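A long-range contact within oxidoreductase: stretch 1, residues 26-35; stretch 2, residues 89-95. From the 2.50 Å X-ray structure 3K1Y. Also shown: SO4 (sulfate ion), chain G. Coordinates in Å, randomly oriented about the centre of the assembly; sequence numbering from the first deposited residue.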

# COMPACT_ATOMS: atom_id res chain seq x y z
N SER A 26 16.47 5.66 -18.64
CA SER A 26 16.53 6.48 -17.44
C SER A 26 16.65 5.60 -16.20
O SER A 26 17.20 6.02 -15.18
CB SER A 26 15.28 7.35 -17.30
OG SER A 26 15.23 8.34 -18.30
N THR A 27 16.13 4.38 -16.28
CA THR A 27 16.21 3.47 -15.14
C THR A 27 17.65 2.98 -14.97
O THR A 27 18.14 2.84 -13.85
CB THR A 27 15.30 2.23 -15.29
OG1 THR A 27 13.95 2.64 -15.52
CG2 THR A 27 15.34 1.41 -14.02
N ARG A 28 18.32 2.72 -16.10
CA ARG A 28 19.70 2.27 -16.04
C ARG A 28 20.62 3.39 -15.58
O ARG A 28 21.67 3.14 -14.99
CB ARG A 28 20.16 1.75 -17.41
CG ARG A 28 21.65 1.38 -17.48
CD ARG A 28 22.07 0.49 -16.31
NE ARG A 28 23.43 -0.04 -16.46
CZ ARG A 28 23.80 -0.87 -17.43
NH1 ARG A 28 22.92 -1.27 -18.34
NH2 ARG A 28 25.05 -1.31 -17.48
N GLN A 29 20.22 4.63 -15.85
CA GLN A 29 21.02 5.78 -15.44
C GLN A 29 21.04 5.99 -13.92
O GLN A 29 22.10 6.24 -13.35
CB GLN A 29 20.53 7.05 -16.15
CG GLN A 29 20.58 6.92 -17.67
CD GLN A 29 20.01 8.12 -18.42
OE1 GLN A 29 18.89 8.56 -18.16
NE2 GLN A 29 20.79 8.65 -19.36
N ILE A 30 19.88 5.90 -13.26
CA ILE A 30 19.88 6.08 -11.82
C ILE A 30 20.51 4.85 -11.17
O ILE A 30 21.14 4.94 -10.12
CB ILE A 30 18.47 6.30 -11.25
CG1 ILE A 30 18.57 6.52 -9.74
CG2 ILE A 30 17.56 5.11 -11.58
CD1 ILE A 30 17.28 6.86 -9.07
N ALA A 31 20.34 3.71 -11.82
CA ALA A 31 20.91 2.46 -11.34
C ALA A 31 22.44 2.60 -11.32
O ALA A 31 23.09 2.21 -10.36
CB ALA A 31 20.50 1.31 -12.24
N ASP A 32 22.99 3.17 -12.38
CA ASP A 32 24.44 3.37 -12.46
C ASP A 32 24.90 4.37 -11.42
O ASP A 32 25.96 4.19 -10.80
CB ASP A 32 24.86 3.85 -13.86
CG ASP A 32 24.67 2.78 -14.92
OD1 ASP A 32 24.64 1.58 -14.56
OD2 ASP A 32 24.57 3.13 -16.12
N SER A 33 24.13 5.43 -11.21
CA SER A 33 24.50 6.43 -10.22
C SER A 33 24.54 5.75 -8.87
O SER A 33 25.45 5.98 -8.07
CB SER A 33 23.49 7.57 -10.18
OG SER A 33 23.70 8.46 -11.26
N ILE A 34 23.55 4.90 -8.61
CA ILE A 34 23.50 4.22 -7.33
C ILE A 34 24.69 3.29 -7.13
O ILE A 34 25.36 3.36 -6.10
CB ILE A 34 22.17 3.43 -7.16
CG1 ILE A 34 20.98 4.39 -7.24
CG2 ILE A 34 22.16 2.72 -5.80
CD1 ILE A 34 19.65 3.76 -6.89
N SER A 35 24.98 2.43 -8.10
CA SER A 35 26.11 1.50 -7.93
C SER A 35 27.46 2.19 -7.90
O SER A 35 28.40 1.67 -7.31
CB SER A 35 26.08 0.39 -8.99
OG SER A 35 25.82 0.91 -10.27
N LEU A 89 22.62 -5.51 -3.15
CA LEU A 89 21.77 -5.53 -4.32
C LEU A 89 21.09 -4.20 -4.52
O LEU A 89 20.75 -3.52 -3.56
CB LEU A 89 20.70 -6.62 -4.18
CG LEU A 89 19.49 -6.48 -5.10
CD1 LEU A 89 19.89 -6.91 -6.49
CD2 LEU A 89 18.32 -7.31 -4.57
N VAL A 90 20.88 -3.85 -5.78
CA VAL A 90 20.20 -2.62 -6.15
C VAL A 90 19.17 -2.98 -7.21
O VAL A 90 19.46 -3.70 -8.16
CB VAL A 90 21.19 -1.59 -6.74
CG1 VAL A 90 20.42 -0.38 -7.28
CG2 VAL A 90 22.18 -1.17 -5.67
N VAL A 91 17.95 -2.48 -7.03
CA VAL A 91 16.86 -2.74 -7.96
C VAL A 91 16.26 -1.41 -8.39
O VAL A 91 15.94 -0.56 -7.56
CB VAL A 91 15.74 -3.64 -7.34
CG1 VAL A 91 16.30 -5.01 -7.03
CG2 VAL A 91 15.16 -2.99 -6.08
N ALA A 92 16.13 -1.23 -9.70
CA ALA A 92 15.58 0.01 -10.23
C ALA A 92 14.49 -0.33 -11.22
O ALA A 92 14.64 -1.25 -12.03
CB ALA A 92 16.67 0.81 -10.92
N THR A 93 13.39 0.40 -11.15
CA THR A 93 12.29 0.15 -12.05
C THR A 93 11.59 1.41 -12.52
O THR A 93 11.46 2.37 -11.78
CB THR A 93 11.19 -0.73 -11.38
OG1 THR A 93 10.15 -1.01 -12.33
CG2 THR A 93 10.56 0.00 -10.19
N PRO A 94 11.20 1.43 -13.80
CA PRO A 94 10.50 2.62 -14.28
C PRO A 94 9.11 2.43 -13.65
O PRO A 94 8.85 1.40 -13.02
CB PRO A 94 10.49 2.42 -15.80
CG PRO A 94 10.63 0.94 -15.97
CD PRO A 94 11.62 0.57 -14.91
N VAL A 95 8.23 3.41 -13.78
CA VAL A 95 6.92 3.26 -13.18
C VAL A 95 5.87 3.14 -14.27
O VAL A 95 5.68 4.06 -15.05
CB VAL A 95 6.58 4.44 -12.27
CG1 VAL A 95 5.25 4.16 -11.54
CG2 VAL A 95 7.71 4.67 -11.28
S SO4 G . 13.34 3.84 -19.14
O1 SO4 G . 13.31 4.10 -17.80
O2 SO4 G . 13.61 5.09 -19.70
O3 SO4 G . 14.34 2.92 -19.42
O4 SO4 G . 12.13 3.30 -19.57

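The helix of residues 26-35 packs against the strand that begins before L89, running nearly antiparallel to it (155°) with the axes 7.6 Å apart at closest approach. No hydrogen bond joins the two; they meet by packing alone, burying 301 Å² between them.

S26 does not touch the strand; its backbone N donates to O2 of the sulfate bound at the start of the helix, at 3.1 Å. T27 has the most area covered by the strand (76 Å²). CG2 of T27 presses on A92, 3.4 Å from both its O and its CB, while OG1 of T27 lies 3.2 Å from CD of P94 and hydrogen-bonds to sulfate O1 at 2.8 Å. Threonine suits this place because it is compact: its methyl packs on A92 and its hydroxyl fits beside P94, leaving OG1 free to hydrogen-bond to the sulfate, probably picked up from the crystallisation liquor. P94 has no N-H to offer OG1, so their contact is one of packing.

R28 and Q29 leave the strand untouched, as polar residues on the outer side of a helix can. R28 instead forms a salt bridge one turn on, NE to OD1 of D32 at 2.8 Å.

I30 points toward the strand but makes only a light contact, CG2 to CB of A92 at 4.4 Å. A31 sits sideways, its CB 4.1 Å from CB of A92. With a methyl on each side, the backbones come close here: CA of A31 and CA of A92 are 6.0 Å apart. A92, touched by T27, I30 and A31, is small enough to let the helix approach.

D32 and S33 are again out of reach. I34, a turn beyond I30, points toward the strand and places CG2 3.9 Å from CG1 of V90. Two branched apolar side chains fill this buried end of the contact, and the alternation of the strand turns V90 and A92 to the helix while V91 and T93 point away.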